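PDB 1OYJ: probable glutathione S-transferase GSTU1 from Oryza sativa, which catalyses the conjugation of reduced glutathione to a wide range of hydrophobic electrophiles, both exogenous compounds and products of the cell itself. Local coordinates for residues V8-W13 with S43-R48; R20-M25 with L30-R35; S178-R181 with F185-E188. All blocks are in the same frame, centred on the assembly; numbering follows the deposited sequence.

Strand 7-11 opens the N-terminal thioredoxin-like domain, and contact 1 returns to it from helix 44-49, closing the loop between residues 8-13 and 43-48. Contact 2 closes a smaller loop wholly inside this one, where helix 16-28 turns back and runs into strand 33-36. The two touch through the pairing of parallel strands 7-11 and 33-36 and through the Asp11 to Arg22 salt bridge; the centres of the two contacts lie about 13 Å apart. Contact 3 comes much later, in series with both, closing a short turn between helices 176-183 and 187-190 in the helical C-terminal domain, about 32 Å from contact 1 and 29 Å from contact 2, centre to centre.

Contact 1. Residues V8-W13 with S43-R48; sequences VLLDFW and SDLLLR
Leu10 carries this contact, sending its isobutyl group from strand 7-11 against the first turn of helix 44-49. Its CG stands beside the backbone N and anti to the carbonyl carbon (chi1 -48°), which brings both methyls to the helix. Leu10 CD1 reaches the helix backbone itself, 3.6 Å from Leu46 CA, lies alongside Leu46 CB and also brushes Leu45. CD2 of Leu10 meets CD2 of Leu45 at 4.0 Å, methyl to methyl, where the two side chains cross at about a right angle. Leu46 offers little more than its CB here, because its own branch runs on toward Val58 and Ile56, the latter a glutathione-binding residue. Leucine suits such a junction: a forked side chain can touch two successive helix residues at once.

The helix is fixed at its start by Ser43, the N-cap, whose OG accepts from Leu46 N at 3.1 Å in a nearly straight bond (173°) and also bonds to Glu37. Leu10 also touches Val58 and Leu60 of the adjoining strand 58-61. The strand and helix segments share only apolar packing, which implies that shape and exclusion of water hold this part of the helix against the sheet.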
loop_
_atom_site.group_PDB
_atom_site.type_symbol
_atom_site.label_atom_id
_atom_site.label_comp_id
_atom_site.label_asym_id
_atom_site.label_seq_id
_atom_site.Cartn_x
_atom_site.Cartn_y
_atom_site.Cartn_z
ATOM N N VAL A 8 10.144 -18.095 -9.357
ATOM C CA VAL A 8 9.835 -17.715 -10.718
ATOM C C VAL A 8 9.180 -16.365 -10.695
ATOM O O VAL A 8 8.295 -16.128 -9.843
ATOM C CB VAL A 8 8.840 -18.707 -11.317
ATOM C CG1 VAL A 8 8.475 -18.265 -12.735
ATOM C CG2 VAL A 8 9.401 -20.139 -11.315
ATOM N N LEU A 9 9.539 -15.516 -11.654
ATOM C CA LEU A 9 9.046 -14.168 -11.670
ATOM C C LEU A 9 8.394 -13.901 -12.991
ATOM O O LEU A 9 9.075 -14.002 -14.044
ATOM C CB LEU A 9 10.188 -13.214 -11.399
ATOM C CG LEU A 9 9.753 -11.734 -11.236
ATOM C CD1 LEU A 9 9.001 -11.489 -9.908
ATOM C CD2 LEU A 9 11.046 -10.815 -11.231
ATOM N N LEU A 10 7.084 -13.660 -12.987
ATOM C CA LEU A 10 6.371 -13.293 -14.189
ATOM C C LEU A 10 6.538 -11.779 -14.264
ATOM O O LEU A 10 6.189 -11.059 -13.326
ATOM C CB LEU A 10 4.909 -13.677 -14.116
ATOM C CG LEU A 10 4.624 -15.103 -13.653
ATOM C CD1 LEU A 10 3.099 -15.466 -13.819
ATOM C CD2 LEU A 10 5.430 -16.075 -14.534
ATOM N N ASP A 11 7.057 -11.272 -15.373
ATOM C CA ASP A 11 7.383 -9.850 -15.413
ATOM C C ASP A 11 7.305 -9.293 -16.847
ATOM O O ASP A 11 6.931 -10.017 -17.822
ATOM C CB ASP A 11 8.749 -9.798 -14.748
ATOM C CG ASP A 11 9.129 -8.440 -14.140
ATOM O OD1 ASP A 11 8.477 -7.400 -14.405
ATOM O OD2 ASP A 11 10.116 -8.397 -13.365
ATOM N N PHE A 12 7.597 -8.021 -17.003
ATOM C CA PHE A 12 7.576 -7.315 -18.262
ATOM C C PHE A 12 8.877 -6.509 -18.187
ATOM O O PHE A 12 9.139 -5.836 -17.146
ATOM C CB PHE A 12 6.340 -6.440 -18.385
ATOM C CG PHE A 12 6.334 -5.606 -19.627
ATOM C CD1 PHE A 12 6.510 -6.202 -20.838
ATOM C CD2 PHE A 12 6.037 -4.271 -19.595
ATOM C CE1 PHE A 12 6.491 -5.468 -22.044
ATOM C CE2 PHE A 12 5.986 -3.522 -20.800
ATOM C CZ PHE A 12 6.256 -4.126 -22.021
ATOM N N TRP A 13 9.730 -6.581 -19.202
ATOM C CA TRP A 13 11.122 -6.021 -19.087
ATOM C C TRP A 13 11.267 -4.614 -18.511
ATOM O O TRP A 13 12.092 -4.368 -17.645
ATOM C CB TRP A 13 11.844 -6.160 -20.472
ATOM C CG TRP A 13 11.326 -5.252 -21.505
ATOM C CD1 TRP A 13 10.325 -5.473 -22.281
ATOM C CD2 TRP A 13 11.812 -3.967 -21.812
ATOM N NE1 TRP A 13 10.033 -4.372 -23.058
ATOM C CE2 TRP A 13 10.991 -3.440 -22.817
ATOM C CE3 TRP A 13 12.870 -3.203 -21.344
ATOM C CZ2 TRP A 13 11.145 -2.161 -23.323
ATOM C CZ3 TRP A 13 13.059 -1.961 -21.869
ATOM C CH2 TRP A 13 12.238 -1.457 -22.855
ATOM N N SER A 43 -0.419 -14.719 -20.232
ATOM C CA SER A 43 -0.470 -16.180 -20.196
ATOM C C SER A 43 -1.510 -16.728 -19.255
ATOM O O SER A 43 -1.915 -16.108 -18.243
ATOM C CB SER A 43 0.895 -16.724 -19.769
ATOM O OG SER A 43 1.070 -16.547 -18.401
ATOM N N ASP A 44 -1.962 -17.932 -19.527
ATOM C CA ASP A 44 -2.881 -18.580 -18.592
ATOM C C ASP A 44 -2.294 -18.563 -17.137
ATOM O O ASP A 44 -2.997 -18.345 -16.183
ATOM C CB ASP A 44 -3.226 -19.993 -19.128
ATOM C CG ASP A 44 -4.184 -20.734 -18.244
ATOM O OD1 ASP A 44 -5.214 -20.159 -17.803
ATOM O OD2 ASP A 44 -4.003 -21.927 -17.946
ATOM N N LEU A 45 -0.996 -18.750 -16.977
ATOM C CA LEU A 45 -0.386 -18.833 -15.643
ATOM C C LEU A 45 -0.477 -17.457 -14.924
ATOM O O LEU A 45 -0.902 -17.364 -13.818
ATOM C CB LEU A 45 1.053 -19.395 -15.739
ATOM C CG LEU A 45 1.898 -19.383 -14.461
ATOM C CD1 LEU A 45 1.432 -20.407 -13.497
ATOM C CD2 LEU A 45 3.412 -19.522 -14.762
ATOM N N LEU A 46 -0.169 -16.368 -15.609
ATOM C CA LEU A 46 -0.325 -15.113 -14.981
ATOM C C LEU A 46 -1.813 -14.878 -14.566
ATOM O O LEU A 46 -2.135 -14.504 -13.428
ATOM C CB LEU A 46 0.197 -14.023 -15.912
ATOM C CG LEU A 46 -0.200 -12.594 -15.623
ATOM C CD1 LEU A 46 0.326 -12.162 -14.343
ATOM C CD2 LEU A 46 0.251 -11.691 -16.716
ATOM N N LEU A 47 -2.732 -15.143 -15.485
ATOM C CA LEU A 47 -4.127 -14.901 -15.188
ATOM C C LEU A 47 -4.615 -15.738 -14.036
ATOM O O LEU A 47 -5.502 -15.268 -13.262
ATOM C CB LEU A 47 -4.983 -15.164 -16.411
ATOM C CG LEU A 47 -4.695 -14.167 -17.518
ATOM C CD1 LEU A 47 -5.514 -14.629 -18.742
ATOM C CD2 LEU A 47 -5.042 -12.791 -17.120
ATOM N N ARG A 48 -4.079 -16.951 -13.905
ATOM C CA ARG A 48 -4.431 -17.782 -12.743
ATOM C C ARG A 48 -3.787 -17.415 -11.454
ATOM O O ARG A 48 -4.380 -17.674 -10.398
ATOM C CB ARG A 48 -3.988 -19.240 -12.897
ATOM C CG ARG A 48 -4.886 -20.068 -13.777
ATOM C CD ARG A 48 -4.550 -21.615 -13.824
ATOM N NE ARG A 48 -3.271 -21.965 -14.475
ATOM C CZ ARG A 48 -2.172 -22.410 -13.831
ATOM N NH1 ARG A 48 -2.182 -22.568 -12.498
ATOM N NH2 ARG A 48 -1.070 -22.713 -14.528
#

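Contact 2. Residues R20-M25 with L30-R35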
loop_
_atom_site.group_PDB
_atom_site.type_symbol
_atom_site.label_atom_id
_atom_site.label_comp_id
_atom_site.label_asym_id
_atom_site.label_seq_id
_atom_site.Cartn_x
_atom_site.Cartn_y
_atom_site.Cartn_z
ATOM N N ARG A 20 11.842 -3.851 -9.095
ATOM C CA ARG A 20 12.021 -3.915 -7.720
ATOM C C ARG A 20 12.353 -5.306 -7.230
ATOM O O ARG A 20 13.241 -5.450 -6.397
ATOM C CB ARG A 20 10.808 -3.445 -6.889
ATOM C CG ARG A 20 10.381 -2.039 -7.091
ATOM C CD ARG A 20 9.024 -1.744 -6.519
ATOM N NE ARG A 20 8.747 -0.329 -6.485
ATOM C CZ ARG A 20 7.636 0.211 -6.043
ATOM N NH1 ARG A 20 6.568 -0.545 -5.785
ATOM N NH2 ARG A 20 7.568 1.513 -5.890
ATOM N N CYS A 21 11.548 -6.266 -7.620
ATOM C CA CYS A 21 11.666 -7.578 -7.114
ATOM C C CYS A 21 12.945 -8.202 -7.697
ATOM O O CYS A 21 13.609 -9.009 -7.051
ATOM C CB CYS A 21 10.488 -8.419 -7.565
ATOM S SG CYS A 21 8.881 -7.714 -7.241
ATOM N N ARG A 22 13.272 -7.874 -8.949
ATOM C CA ARG A 22 14.572 -8.378 -9.495
ATOM C C ARG A 22 15.785 -7.909 -8.639
ATOM O O ARG A 22 16.693 -8.743 -8.335
ATOM C CB ARG A 22 14.854 -7.978 -10.973
ATOM C CG ARG A 22 13.792 -8.606 -11.985
ATOM C CD ARG A 22 13.791 -8.011 -13.411
ATOM N NE ARG A 22 12.526 -7.479 -13.808
ATOM C CZ ARG A 22 12.355 -6.718 -14.858
ATOM N NH1 ARG A 22 11.167 -6.230 -15.114
ATOM N NH2 ARG A 22 13.384 -6.387 -15.611
ATOM N N ILE A 23 15.836 -6.609 -8.364
ATOM C CA ILE A 23 16.943 -6.027 -7.572
ATOM C C ILE A 23 16.995 -6.639 -6.186
ATOM O O ILE A 23 18.050 -6.940 -5.688
ATOM C CB ILE A 23 16.765 -4.508 -7.533
ATOM C CG1 ILE A 23 17.054 -3.964 -8.944
ATOM C CG2 ILE A 23 17.613 -3.806 -6.497
ATOM C CD1 ILE A 23 16.488 -2.512 -9.077
ATOM N N ALA A 24 15.814 -6.819 -5.559
ATOM C CA ALA A 24 15.765 -7.369 -4.210
ATOM C C ALA A 24 16.261 -8.815 -4.125
ATOM O O ALA A 24 17.058 -9.167 -3.225
ATOM C CB ALA A 24 14.405 -7.210 -3.647
ATOM N N MET A 25 15.875 -9.638 -5.093
ATOM C CA MET A 25 16.435 -10.964 -5.190
ATOM C C MET A 25 17.935 -10.947 -5.471
ATOM O O MET A 25 18.702 -11.641 -4.805
ATOM C CB MET A 25 15.644 -11.789 -6.237
ATOM C CG MET A 25 14.299 -12.204 -5.664
ATOM S SD MET A 25 13.295 -13.292 -6.681
ATOM C CE MET A 25 12.750 -12.244 -8.054
ATOM N N LEU A 30 19.345 -14.426 -4.285
ATOM C CA LEU A 30 18.368 -15.418 -4.626
ATOM C C LEU A 30 18.194 -15.519 -6.159
ATOM O O LEU A 30 17.808 -14.545 -6.775
ATOM C CB LEU A 30 17.020 -15.035 -3.985
ATOM C CG LEU A 30 16.917 -14.937 -2.465
ATOM C CD1 LEU A 30 15.582 -14.333 -2.070
ATOM C CD2 LEU A 30 16.953 -16.354 -1.942
ATOM N N GLU A 31 18.428 -16.696 -6.750
ATOM C CA GLU A 31 18.356 -16.872 -8.196
ATOM C C GLU A 31 16.936 -17.120 -8.530
ATOM O O GLU A 31 16.230 -17.783 -7.739
ATOM C CB GLU A 31 19.157 -18.083 -8.660
ATOM C CG GLU A 31 20.652 -17.971 -8.375
ATOM C CD GLU A 31 21.340 -16.759 -8.995
ATOM O OE1 GLU A 31 20.892 -16.246 -10.052
ATOM O OE2 GLU A 31 22.379 -16.330 -8.425
ATOM N N PHE A 32 16.487 -16.660 -9.685
ATOM C CA PHE A 32 15.092 -16.933 -10.060
ATOM C C PHE A 32 14.966 -17.095 -11.545
ATOM O O PHE A 32 15.750 -16.582 -12.293
ATOM C CB PHE A 32 14.216 -15.741 -9.586
ATOM C CG PHE A 32 14.648 -14.413 -10.173
ATOM C CD1 PHE A 32 14.051 -13.925 -11.305
ATOM C CD2 PHE A 32 15.705 -13.716 -9.639
ATOM C CE1 PHE A 32 14.423 -12.782 -11.857
ATOM C CE2 PHE A 32 16.080 -12.481 -10.156
ATOM C CZ PHE A 32 15.441 -12.030 -11.289
ATOM N N GLU A 33 13.922 -17.772 -11.976
ATOM C CA GLU A 33 13.621 -17.863 -13.366
ATOM C C GLU A 33 12.750 -16.709 -13.808
ATOM O O GLU A 33 11.627 -16.564 -13.333
ATOM C CB GLU A 33 12.881 -19.181 -13.631
ATOM C CG GLU A 33 12.480 -19.335 -15.081
ATOM C CD GLU A 33 11.594 -20.522 -15.374
ATOM O OE1 GLU A 33 11.429 -21.441 -14.544
ATOM O OE2 GLU A 33 11.010 -20.490 -16.469
ATOM N N TYR A 34 13.255 -15.886 -14.727
ATOM C CA TYR A 34 12.487 -14.779 -15.251
ATOM C C TYR A 34 11.636 -15.197 -16.463
ATOM O O TYR A 34 12.181 -15.740 -17.468
ATOM C CB TYR A 34 13.498 -13.767 -15.747
ATOM C CG TYR A 34 12.904 -12.524 -16.306
ATOM C CD1 TYR A 34 12.671 -11.418 -15.471
ATOM C CD2 TYR A 34 12.561 -12.439 -17.614
ATOM C CE1 TYR A 34 12.157 -10.249 -15.976
ATOM C CE2 TYR A 34 12.015 -11.287 -18.149
ATOM C CZ TYR A 34 11.791 -10.188 -17.324
ATOM O OH TYR A 34 11.205 -9.059 -17.860
ATOM N N ARG A 35 10.348 -14.910 -16.441
ATOM C CA ARG A 35 9.519 -15.169 -17.602
ATOM C C ARG A 35 8.907 -13.898 -18.112
ATOM O O ARG A 35 8.210 -13.220 -17.361
ATOM C CB ARG A 35 8.419 -16.162 -17.265
ATOM C CG ARG A 35 8.938 -17.467 -16.689
ATOM C CD ARG A 35 7.943 -18.572 -16.748
ATOM N NE ARG A 35 8.469 -19.817 -16.208
ATOM C CZ ARG A 35 7.719 -20.762 -15.669
ATOM N NH1 ARG A 35 8.260 -21.859 -15.171
ATOM N NH2 ARG A 35 6.412 -20.595 -15.598
#
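Met25 O receives the N-H of Leu30 at 2.9 Å, a bond that ties the turn leaving helix 16-28 to that helix. Past it, the Met25 side chain reaches toward Phe32, and the two side chains cross at about a right angle. The methionine chain bends at its last torsion, chi3 -71°, and this lays CE over one face of the ring, 3.7 Å from the centroid, a CH-pi contact. The sulfur stands obliquely to the same ring, a Met-aromatic pair; an unbranched, polarisable thioether is well suited to lie on an aromatic face.

The helix is the crossover of the beta-alpha-beta unit formed by strand 7-11, helix 16-28 and strand 33-36, the opening unit of the thioredoxin-like fold. One turn earlier than Met25, the aliphatic part of Arg22 touches the far end of Phe32, Arg22 CG lying 3.9 Å from Phe32 CZ. An alanine in place of Phe32 would remove the ring under the methionine methyl and is likely to leave both that methyl and the Arg22 methylenes short of apolar cover. Beyond, Tyr34 CE1 lies 3.5 Å from Arg22 NE, set over one face of the guanidinium, whose plane is turned 72° from the tyrosine ring. The guanidinium's charge partner is Asp11 of strand 7-11, and Trp13 O also accepts from it, while the Tyr34 hydroxyl bonds to Glu36.

Contact 3. Residues S178-R181 with F185-E188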
loop_
_atom_site.group_PDB
_atom_site.type_symbol
_atom_site.label_atom_id
_atom_site.label_comp_id
_atom_site.label_asym_id
_atom_site.label_seq_id
_atom_site.Cartn_x
_atom_site.Cartn_y
_atom_site.Cartn_z
ATOM N N SER A 178 13.410 10.769 -18.987
ATOM C CA SER A 178 12.147 10.951 -19.636
ATOM C C SER A 178 11.278 12.014 -18.921
ATOM O O SER A 178 10.590 12.780 -19.599
ATOM C CB SER A 178 11.399 9.606 -19.729
ATOM O OG SER A 178 12.107 8.667 -20.521
ATOM N N TYR A 179 11.334 12.053 -17.600
ATOM C CA TYR A 179 10.593 13.066 -16.861
ATOM C C TYR A 179 11.152 14.423 -17.213
ATOM O O TYR A 179 10.376 15.367 -17.351
ATOM C CB TYR A 179 10.727 12.921 -15.352
ATOM C CG TYR A 179 10.190 11.630 -14.762
ATOM C CD1 TYR A 179 9.308 10.851 -15.422
ATOM C CD2 TYR A 179 10.543 11.261 -13.531
ATOM C CE1 TYR A 179 8.867 9.663 -14.860
ATOM C CE2 TYR A 179 10.079 10.129 -12.971
ATOM C CZ TYR A 179 9.268 9.337 -13.642
ATOM O OH TYR A 179 8.826 8.170 -13.002
ATOM N N GLU A 180 12.485 14.495 -17.326
ATOM C CA GLU A 180 13.181 15.724 -17.705
ATOM C C GLU A 180 12.805 16.283 -19.028
ATOM O O GLU A 180 12.466 17.500 -19.140
ATOM C CB GLU A 180 14.720 15.628 -17.628
ATOM C CG GLU A 180 15.224 15.550 -16.205
ATOM C CD GLU A 180 16.706 15.243 -16.068
ATOM O OE1 GLU A 180 17.297 14.670 -16.989
ATOM O OE2 GLU A 180 17.265 15.623 -15.047
ATOM N N ARG A 181 12.785 15.421 -20.025
ATOM C CA ARG A 181 12.494 15.893 -21.342
ATOM C C ARG A 181 11.014 16.226 -21.474
ATOM O O ARG A 181 10.658 17.214 -22.090
ATOM C CB ARG A 181 12.912 14.828 -22.380
ATOM C CG ARG A 181 14.439 14.624 -22.404
ATOM C CD ARG A 181 15.042 14.520 -23.715
ATOM N NE ARG A 181 14.899 15.695 -24.572
ATOM C CZ ARG A 181 14.551 15.617 -25.851
ATOM N NH1 ARG A 181 14.484 16.704 -26.613
ATOM N NH2 ARG A 181 14.251 14.437 -26.384
ATOM N N PHE A 185 12.232 20.014 -16.923
ATOM C CA PHE A 185 13.120 20.417 -15.823
ATOM C C PHE A 185 14.297 19.460 -15.822
ATOM O O PHE A 185 14.264 18.463 -16.569
ATOM C CB PHE A 185 12.410 20.392 -14.486
ATOM C CG PHE A 185 11.924 19.019 -14.094
ATOM C CD1 PHE A 185 12.743 18.164 -13.393
ATOM C CD2 PHE A 185 10.677 18.553 -14.512
ATOM C CE1 PHE A 185 12.303 16.863 -13.116
ATOM C CE2 PHE A 185 10.236 17.290 -14.188
ATOM C CZ PHE A 185 11.046 16.444 -13.514
ATOM N N SER A 186 15.272 19.721 -14.941
ATOM C CA SER A 186 16.462 18.896 -14.723
ATOM C C SER A 186 16.471 18.421 -13.248
ATOM O O SER A 186 16.345 19.217 -12.326
ATOM C CB SER A 186 17.720 19.720 -15.061
ATOM O OG SER A 186 18.817 19.477 -14.186
ATOM N N VAL A 187 16.587 17.122 -13.041
ATOM C CA VAL A 187 16.620 16.600 -11.705
ATOM C C VAL A 187 17.800 17.155 -10.938
ATOM O O VAL A 187 17.712 17.451 -9.765
ATOM C CB VAL A 187 16.695 15.121 -11.719
ATOM C CG1 VAL A 187 16.732 14.596 -10.274
ATOM C CG2 VAL A 187 15.438 14.561 -12.385
ATOM N N GLU A 188 18.916 17.287 -11.614
ATOM C CA GLU A 188 20.112 17.845 -11.019
ATOM C C GLU A 188 19.792 19.249 -10.424
ATOM O O GLU A 188 20.143 19.541 -9.268
ATOM C CB GLU A 188 21.288 17.839 -12.035
ATOM C CG GLU A 188 22.565 18.334 -11.396
ATOM C CD GLU A 188 23.132 17.314 -10.462
ATOM O OE1 GLU A 188 23.060 16.128 -10.850
ATOM O OE2 GLU A 188 23.577 17.702 -9.354
#
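Glu180 OE2 accepts the N-H of Val187 at 2.6 Å, a short and fairly straight bond (161°) made with the anti lone pair of the carboxylate. The same oxygen lies 3.4 Å from Val187 CG2 and also packs against Ser186 CA, so the carboxylate is lodged against the chain just where helix 187-190 begins. Glutamate suits the place because its length spans the turn: CG is anti to the carbonyl carbon (chi1 -70°), and the chain beyond it is extended. On the way, Glu180 CB and CG each pass 3.1 Å from Phe185 O.

Phe185 forms the other half of the contact. Its CG sits between the backbone N and the carbonyl carbon (chi1 62°), which swings the ring back toward helix 176-183. There Phe185 CZ approaches Tyr179 CB at 4.0 Å, and CE2 of the same ring lies near Tyr179 O. A weak backbone bond, Phe185 N to Glu180 O at 3.4 Å, adds a loose tie between the turn and the helix before it.

Outward of this shell, Met137 and Leu141 of helix 127-148 pack on Phe185, and Leu141 also touches Val187. Tyr179 shares Met137 with Phe185 and also touches Leu115, Leu122 and Trp123 of helix 97-124. An apolar ring and a branched valine thus fit the side facing the helical core.

Ser186 is the N-cap of helix 187-190, its OG accepting from Glu189 N. With Glu180 taking the N-H of Val187, two early amides of that helix are satisfied by side chains, and the helix start would probably favour the negative charge. The arrangement is a tight turn between two helices, the second N-capped by Ser186, within the all-helical C-terminal domain of a glutathione transferase.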